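Local coordinates for Alr1585 protein (Nostoc sp., PDB 5C2I) that probably uses its haem to reduce hydrogen peroxide and oxidise dyes and other substrates, as a dye-decolorizing (DyP-type) peroxidase, at residues Lys5-Leu10 with Ala232-Ile237; Asp13-Glu18 with Leu209-Asp214. The protein carries 1 engineered substitution. All coordinates share one frame; numbering follows the deposited sequence.

Contact 1. Residues Lys5-Leu10 with Ala232-Ile237; sequences KDLKNL and APLDSI
Leu7 O accepts the backbone N-H of Asp235 at 2.9 Å, joining the last turn of the N-terminal helix 4-8 to the short 3-10 turn 234-236 of this DyP-type peroxidase. The Lys8 side chain crosses that of Asp235 obliquely: its CB is 4.0 Å from Asp235 OD2, CG comes in to 3.1 Å of the same oxygen, CD recedes to 4.1 Å, and the bend at chi4 (-87°) leaves NZ in a long salt bridge of 4.0 Å. Glu4 gives that ammonium a second, weak ion pair. Asp235 CG sits between the backbone N and the carbonyl carbon (chi1 72°), 4.0 Å from Lys8 CG. On the apolar side, Leu7 crosses Leu234 at about a right angle, with CD2 against CB, while Leu10 CD1 packs on Leu234 CG at 4.3 Å. Pro233 CB lies against the carbonyl oxygen of Lys8, and Tyr23 packs on Leu234. A water donates to Asp6 O and accepts from Leu234 N, bridging the two backbones. Ala232 O, buried by the contact with no polar partner, meets carbon instead, the methyl CD2 of Leu10 at 3.5 Å.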
ATOM      1  N   LYS A   5      27.833  -2.965  43.221  1.00 44.87           N
ATOM      2  CA  LYS A   5      28.385  -3.785  42.138  1.00 46.22           C
ATOM      3  C   LYS A   5      27.362  -4.115  41.073  1.00 42.22           C
ATOM      4  O   LYS A   5      27.645  -4.004  39.870  1.00 42.43           O
ATOM      5  CB  LYS A   5      28.964  -5.109  42.664  1.00 51.53           C
ATOM      6  CG  LYS A   5      30.484  -5.202  42.690  1.00 57.48           C
ATOM      7  CD  LYS A   5      30.933  -6.658  42.867  1.00 62.85           C
ATOM      8  CE  LYS A   5      32.452  -6.824  42.829  1.00 66.91           C
ATOM      9  NZ  LYS A   5      33.144  -5.896  43.774  1.00 68.71           N
ATOM     10  N   ASP A   6      26.173  -4.534  41.493  1.00 37.49           N
ATOM     11  CA  ASP A   6      25.151  -4.963  40.528  1.00 37.30           C
ATOM     12  C   ASP A   6      24.670  -3.779  39.685  1.00 36.64           C
ATOM     13  O   ASP A   6      24.232  -3.949  38.534  1.00 39.81           O
ATOM     14  CB  ASP A   6      23.941  -5.563  41.232  1.00 36.88           C
ATOM     15  CG  ASP A   6      24.270  -6.811  42.028  1.00 38.36           C
ATOM     16  OD1 ASP A   6      24.953  -7.693  41.486  1.00 36.90           O
ATOM     17  OD2 ASP A   6      23.810  -6.898  43.178  1.00 39.80           O
ATOM     18  N   LEU A   7      24.718  -2.591  40.270  1.00 33.61           N
ATOM     19  CA  LEU A   7      24.217  -1.411  39.583  1.00 33.30           C
ATOM     20  C   LEU A   7      25.296  -0.751  38.724  1.00 32.60           C
ATOM     21  O   LEU A   7      24.973  -0.075  37.746  1.00 31.63           O
ATOM     22  CB  LEU A   7      23.717  -0.399  40.598  1.00 34.56           C
ATOM     23  CG  LEU A   7      22.389  -0.663  41.280  1.00 37.85           C
ATOM     24  CD1 LEU A   7      22.154   0.509  42.210  1.00 40.44           C
ATOM     25  CD2 LEU A   7      21.225  -0.828  40.331  1.00 37.62           C
ATOM     26  N   LYS A   8      26.559  -0.935  39.092  1.00 32.99           N
ATOM     27  CA  LYS A   8      27.680  -0.359  38.355  1.00 34.11           C
ATOM     28  C   LYS A   8      28.168  -1.223  37.212  1.00 32.00           C
ATOM     29  O   LYS A   8      28.983  -0.766  36.429  1.00 30.34           O
ATOM     30  CB  LYS A   8      28.851  -0.069  39.294  1.00 37.73           C
ATOM     31  CG  LYS A   8      28.622   1.155  40.150  1.00 41.76           C
ATOM     32  CD  LYS A   8      29.804   1.473  41.035  1.00 46.66           C
ATOM     33  CE  LYS A   8      29.480   2.517  42.086  1.00 50.36           C
ATOM     34  NZ  LYS A   8      29.676   3.898  41.586  1.00 52.32           N
ATOM     35  N   ASN A   9      27.709  -2.469  37.130  1.00 32.02           N
ATOM     36  CA  ASN A   9      28.208  -3.417  36.128  1.00 34.29           C
ATOM     37  C   ASN A   9      27.107  -4.222  35.461  1.00 33.89           C
ATOM     38  O   ASN A   9      26.517  -5.103  36.098  1.00 38.35           O
ATOM     39  CB  ASN A   9      29.139  -4.451  36.775  1.00 36.65           C
ATOM     40  CG  ASN A   9      30.352  -3.820  37.409  1.00 38.34           C
ATOM     41  OD1 ASN A   9      31.280  -3.447  36.717  1.00 39.08           O
ATOM     42  ND2 ASN A   9      30.340  -3.684  38.724  1.00 38.37           N
ATOM     43  N   LEU A  10      26.863  -3.968  34.192  1.00 30.66           N
ATOM     44  CA  LEU A  10      25.842  -4.707  33.454  1.00 28.98           C
ATOM     45  C   LEU A  10      26.365  -6.118  33.189  1.00 29.52           C
ATOM     46  O   LEU A  10      27.526  -6.283  32.847  1.00 29.74           O
ATOM     47  CB  LEU A  10      25.535  -3.991  32.138  1.00 26.62           C
ATOM     48  CG  LEU A  10      24.237  -4.393  31.429  1.00 25.60           C
ATOM     49  CD1 LEU A  10      23.029  -3.865  32.227  1.00 25.05           C
ATOM     50  CD2 LEU A  10      24.229  -3.888  30.004  1.00 23.79           C
ATOM     51  N   ALA A 232      25.641  -0.141  28.821  1.00 17.77           N
ATOM     52  CA  ALA A 232      25.815   0.840  29.900  1.00 17.67           C
ATOM     53  C   ALA A 232      25.362   0.231  31.225  1.00 18.55           C
ATOM     54  O   ALA A 232      24.490  -0.655  31.238  1.00 18.11           O
ATOM     55  CB  ALA A 232      25.014   2.090  29.615  1.00 17.22           C
ATOM     56  N   PRO A 233      25.967   0.678  32.349  1.00 19.10           N
ATOM     57  CA  PRO A 233      25.559   0.140  33.650  1.00 19.96           C
ATOM     58  C   PRO A 233      24.212   0.698  34.034  1.00 19.61           C
ATOM     59  O   PRO A 233      23.854   1.811  33.629  1.00 19.20           O
ATOM     60  CB  PRO A 233      26.653   0.638  34.587  1.00 21.06           C
ATOM     61  CG  PRO A 233      27.155   1.877  33.960  1.00 20.92           C
ATOM     62  CD  PRO A 233      27.013   1.689  32.468  1.00 20.21           C
ATOM     63  N   LEU A 234      23.489  -0.026  34.865  1.00 19.86           N
ATOM     64  CA  LEU A 234      22.197   0.432  35.331  1.00 20.69           C
ATOM     65  C   LEU A 234      22.237   1.773  36.047  1.00 21.04           C
ATOM     66  O   LEU A 234      21.294   2.523  35.932  1.00 19.22           O
ATOM     67  CB  LEU A 234      21.489  -0.615  36.200  1.00 22.35           C
ATOM     68  CG  LEU A 234      20.969  -1.855  35.456  1.00 23.36           C
ATOM     69  CD1 LEU A 234      20.408  -2.816  36.500  1.00 26.00           C
ATOM     70  CD2 LEU A 234      19.909  -1.505  34.451  1.00 22.86           C
ATOM     71  N   ASP A 235      23.327   2.069  36.735  1.00 21.40           N
ATOM     72  CA  ASP A 235      23.428   3.351  37.440  1.00 22.31           C
ATOM     73  C   ASP A 235      23.621   4.570  36.543  1.00 20.40           C
ATOM     74  O   ASP A 235      23.613   5.700  37.041  1.00 20.05           O
ATOM     75  CB  ASP A 235      24.453   3.301  38.580  1.00 24.82           C
ATOM     76  CG  ASP A 235      25.868   3.256  38.122  1.00 27.64           C
ATOM     77  OD1 ASP A 235      26.179   3.259  36.933  1.00 29.24           O
ATOM     78  OD2 ASP A 235      26.719   3.257  39.000  1.00 33.44           O
ATOM     79  N   SER A 236      23.717   4.355  35.226  1.00 18.95           N
ATOM     80  CA  SER A 236      23.712   5.446  34.281  1.00 18.44           C
ATOM     81  C   SER A 236      22.285   5.851  33.866  1.00 17.23           C
ATOM     82  O   SER A 236      22.096   6.852  33.171  1.00 16.16           O
ATOM     83  CB  SER A 236      24.546   5.141  33.041  1.00 19.22           C
ATOM     84  OG  SER A 236      23.821   4.192  32.268  1.00 20.80           O
ATOM     85  N   ILE A 237      21.287   5.115  34.337  1.00 16.89           N
ATOM     86  CA  ILE A 237      19.912   5.447  34.012  1.00 16.95           C
ATOM     87  C   ILE A 237      18.937   5.337  35.211  1.00 17.79           C
ATOM     88  O   ILE A 237      17.962   6.097  35.265  1.00 17.71           O
ATOM     89  CB  ILE A 237      19.425   4.593  32.802  1.00 16.63           C
ATOM     90  CG1 ILE A 237      18.135   5.108  32.210  1.00 15.93           C
ATOM     91  CG2 ILE A 237      19.282   3.101  33.158  1.00 16.47           C
ATOM     92  CD1 ILE A 237      17.749   4.464  30.886  1.00 16.03           C
TER
HETATM   93  O   HOH W   1      24.278  -2.570  35.740  1.00 28.14           O

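Contact 2. Residues Asp13-Glu18 with Leu209-Asp214; sequences DGIDSE and LFMKRD
Lys212, Ile15 and Met211 carry this contact, in which a single beta bridge pairs Ile15 with Met211 and joins the N-terminal loop 13-18 to the start of helix 212-221. Ile15 uses both backbone polar atoms: its N-H donates to Phe210 O at 2.8 Å, and its O accepts from Lys212 N, also at 2.8 Å. Met211, at the N-cap position, folds back through bends at chi2 and chi3. Its SD rests 4.0 Å from Ile15 CB, and its CE lies against Ile15 O and Ser17 CB. Asp13 O touches Lys212 CB and CG and takes a CA-H...O contact from Lys212 CA at 3.0 Å. Lys212 CG is anti to the backbone N (chi1 -178°) and the chain beyond it is extended; the side chain lies side by side with that of Asp16, pointing the same way, its CD against the carboxylate carbon. Its NZ ends in a long salt bridge to OD2, an oxygen that Asn19 also holds. Asp16 OD1 accepts from Glu18 N at 3.0 Å, an Asx turn. An alanine in place of Asp16 would probably leave the Lys212 ammonium without this mate and Glu18 N without the acceptor of the turn. Gly14 passes so close to Phe210 O that a CB would clash, and its backbone angles independently call for glycine. Ala77 of helix 73-86 packs on Ser17, and a water lies 3.2 Å from both Ser17 OG and Arg213 N, accepting from the latter.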
ATOM      1  N   ASP A  13      25.640 -10.019  28.699  1.00 24.98           N
ATOM      2  CA  ASP A  13      24.570 -10.066  27.688  1.00 25.67           C
ATOM      3  C   ASP A  13      23.400  -9.181  28.031  1.00 25.18           C
ATOM      4  O   ASP A  13      22.334  -9.280  27.394  1.00 25.66           O
ATOM      5  CB  ASP A  13      24.067 -11.508  27.471  1.00 26.58           C
ATOM      6  CG  ASP A  13      25.095 -12.361  26.832  1.00 27.49           C
ATOM      7  OD1 ASP A  13      25.997 -11.840  26.176  1.00 26.43           O
ATOM      8  OD2 ASP A  13      25.031 -13.573  27.033  1.00 32.59           O
ATOM      9  N   GLY A  14      23.587  -8.294  28.999  1.00 23.67           N
ATOM     10  CA  GLY A  14      22.486  -7.433  29.427  1.00 22.93           C
ATOM     11  C   GLY A  14      21.556  -8.154  30.386  1.00 23.36           C
ATOM     12  O   GLY A  14      21.792  -9.309  30.743  1.00 23.93           O
ATOM     13  N   ILE A  15      20.511  -7.478  30.802  1.00 22.77           N
ATOM     14  CA  ILE A  15      19.523  -8.035  31.728  1.00 23.85           C
ATOM     15  C   ILE A  15      18.555  -8.909  30.908  1.00 23.12           C
ATOM     16  O   ILE A  15      17.929  -8.444  29.963  1.00 20.55           O
ATOM     17  CB  ILE A  15      18.733  -6.911  32.496  1.00 24.53           C
ATOM     18  CG1 ILE A  15      19.615  -5.804  33.175  1.00 25.87           C
ATOM     19  CG2 ILE A  15      17.669  -7.560  33.372  1.00 25.79           C
ATOM     20  CD1 ILE A  15      20.589  -6.270  34.198  1.00 28.33           C
ATOM     21  N   ASP A  16      18.401 -10.167  31.296  1.00 23.89           N
ATOM     22  CA  ASP A  16      17.531 -11.101  30.566  1.00 24.43           C
ATOM     23  C   ASP A  16      16.114 -11.088  31.154  1.00 24.08           C
ATOM     24  O   ASP A  16      15.875 -11.664  32.226  1.00 22.81           O
ATOM     25  CB  ASP A  16      18.127 -12.503  30.625  1.00 26.29           C
ATOM     26  CG  ASP A  16      17.337 -13.518  29.810  1.00 27.47           C
ATOM     27  OD1 ASP A  16      16.227 -13.226  29.338  1.00 27.47           O
ATOM     28  OD2 ASP A  16      17.811 -14.647  29.689  1.00 30.42           O
ATOM     29  N   SER A  17      15.193 -10.414  30.482  1.00 23.53           N
ATOM     30  CA  SER A  17      13.831 -10.265  30.997  1.00 25.03           C
ATOM     31  C   SER A  17      13.119 -11.606  31.139  1.00 28.00           C
ATOM     32  O   SER A  17      12.257 -11.732  31.982  1.00 29.67           O
ATOM     33  CB  SER A  17      13.013  -9.331  30.131  1.00 24.99           C
ATOM     34  OG  SER A  17      12.943  -9.838  28.821  1.00 27.55           O
ATOM     35  N   GLU A  18      13.500 -12.618  30.356  1.00 29.84           N
ATOM     36  CA  GLU A  18      12.901 -13.959  30.498  1.00 35.56           C
ATOM     37  C   GLU A  18      13.534 -14.752  31.638  1.00 35.97           C
ATOM     38  O   GLU A  18      12.933 -15.699  32.127  1.00 35.59           O
ATOM     39  CB  GLU A  18      13.146 -14.803  29.251  1.00 39.44           C
ATOM     40  CG  GLU A  18      12.338 -14.576  27.977  1.00 43.31           C
ATOM     41  CD  GLU A  18      12.666 -15.658  26.906  1.00 47.08           C
ATOM     42  OE1 GLU A  18      12.262 -16.844  27.098  1.00 53.81           O
ATOM     43  OE2 GLU A  18      13.335 -15.347  25.878  1.00 47.21           O
ATOM     44  N   LEU A 209      22.596   0.442  25.929  1.00 15.75           N
ATOM     45  CA  LEU A 209      21.793  -0.775  25.933  1.00 16.30           C
ATOM     46  C   LEU A 209      21.858  -1.434  27.293  1.00 16.65           C
ATOM     47  O   LEU A 209      22.934  -1.479  27.930  1.00 16.36           O
ATOM     48  CB  LEU A 209      22.286  -1.755  24.861  1.00 18.04           C
ATOM     49  CG  LEU A 209      22.331  -1.161  23.438  1.00 17.99           C
ATOM     50  CD1 LEU A 209      22.778  -2.250  22.463  1.00 20.26           C
ATOM     51  CD2 LEU A 209      20.967  -0.632  23.032  1.00 17.97           C
ATOM     52  N   PHE A 210      20.726  -2.020  27.687  1.00 16.13           N
ATOM     53  CA  PHE A 210      20.559  -2.630  29.013  1.00 16.45           C
ATOM     54  C   PHE A 210      19.962  -4.026  28.989  1.00 16.71           C
ATOM     55  O   PHE A 210      20.409  -4.888  29.713  1.00 17.71           O
ATOM     56  CB  PHE A 210      19.642  -1.737  29.873  1.00 15.92           C
ATOM     57  CG  PHE A 210      20.121  -0.324  29.972  1.00 15.77           C
ATOM     58  CD1 PHE A 210      21.145   0.013  30.838  1.00 16.19           C
ATOM     59  CD2 PHE A 210      19.573   0.662  29.190  1.00 15.31           C
ATOM     60  CE1 PHE A 210      21.607   1.320  30.906  1.00 15.27           C
ATOM     61  CE2 PHE A 210      20.041   1.963  29.251  1.00 14.78           C
ATOM     62  CZ  PHE A 210      21.032   2.271  30.136  1.00 15.02           C
ATOM     63  N   MET A 211      18.979  -4.242  28.134  1.00 17.05           N
ATOM     64  CA  MET A 211      18.257  -5.504  28.086  1.00 17.29           C
ATOM     65  C   MET A 211      18.871  -6.465  27.073  1.00 18.27           C
ATOM     66  O   MET A 211      19.285  -6.035  25.966  1.00 17.91           O
ATOM     67  CB  MET A 211      16.768  -5.258  27.756  1.00 17.03           C
ATOM     68  CG  MET A 211      16.042  -4.278  28.652  1.00 17.46           C
ATOM     69  SD  MET A 211      16.111  -4.754  30.388  1.00 18.62           S
ATOM     70  CE  MET A 211      15.238  -6.282  30.371  1.00 19.01           C
ATOM     71  N   LYS A 212      18.912  -7.729  27.446  1.00 19.26           N
ATOM     72  CA  LYS A 212      19.473  -8.802  26.595  1.00 21.33           C
ATOM     73  C   LYS A 212      18.981  -8.757  25.140  1.00 22.27           C
ATOM     74  O   LYS A 212      19.788  -8.917  24.207  1.00 22.25           O
ATOM     75  CB  LYS A 212      19.207 -10.186  27.177  1.00 22.84           C
ATOM     76  CG  LYS A 212      19.822 -11.329  26.334  1.00 23.53           C
ATOM     77  CD  LYS A 212      19.714 -12.688  27.001  1.00 25.29           C
ATOM     78  CE  LYS A 212      20.294 -13.752  26.095  1.00 26.58           C
ATOM     79  NZ  LYS A 212      20.263 -15.075  26.732  1.00 28.58           N
ATOM     80  N   ARG A 213      17.685  -8.565  24.935  1.00 23.56           N
ATOM     81  CA  ARG A 213      17.131  -8.623  23.574  1.00 26.31           C
ATOM     82  C   ARG A 213      17.809  -7.565  22.708  1.00 24.37           C
ATOM     83  O   ARG A 213      18.150  -7.824  21.534  1.00 22.88           O
ATOM     84  CB  ARG A 213      15.615  -8.391  23.564  1.00 29.12           C
ATOM     85  CG  ARG A 213      14.834  -9.509  24.230  1.00 37.01           C
ATOM     86  CD  ARG A 213      14.333 -10.523  23.257  1.00 41.14           C
ATOM     87  NE  ARG A 213      13.781  -9.936  22.038  1.00 44.14           N
ATOM     88  CZ  ARG A 213      13.520 -10.648  20.941  1.00 48.94           C
ATOM     89  NH1 ARG A 213      13.707 -11.973  20.929  1.00 47.32           N
ATOM     90  NH2 ARG A 213      13.073 -10.030  19.853  1.00 49.75           N
ATOM     91  N   ASP A 214      18.048  -6.391  23.290  1.00 22.30           N
ATOM     92  CA  ASP A 214      18.761  -5.335  22.572  1.00 20.94           C
ATOM     93  C   ASP A 214      20.232  -5.614  22.415  1.00 21.04           C
ATOM     94  O   ASP A 214      20.810  -5.370  21.334  1.00 20.95           O
ATOM     95  CB  ASP A 214      18.591  -3.981  23.299  1.00 21.31           C
ATOM     96  CG  ASP A 214      17.161  -3.419  23.218  1.00 21.68           C
ATOM     97  OD1 ASP A 214      16.411  -3.758  22.288  1.00 22.08           O
ATOM     98  OD2 ASP A 214      16.793  -2.611  24.095  1.00 21.71           O
TER
HETATM   99  O   HOH W   2      15.615  -9.118  27.309  1.00 13.76           O

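Overall arrangement
From the N terminus, the chain runs through helix 4-8 into contact 1, which closes a long loop of 221 intervening residues against the turn before strand 239-240. A few residues on, contact 2 fastens 13-18 to the start of helix 212-221, its shorter loop nested inside the first. The five-stranded sheet containing strands 42-50 and 177-189 falls within both loops. The contacts, with centres about 13 Å apart, also touch: Ala232 N probably hydrogen-bonds to Leu209 O at 3.1 Å, and Phe210 packs against Ala232 and Pro233. The N-terminal segment is thereby tied to both ends of the 209-237 region, whose Phe210 and Ala232 side chains lie about 12 and 11 Å from the haem.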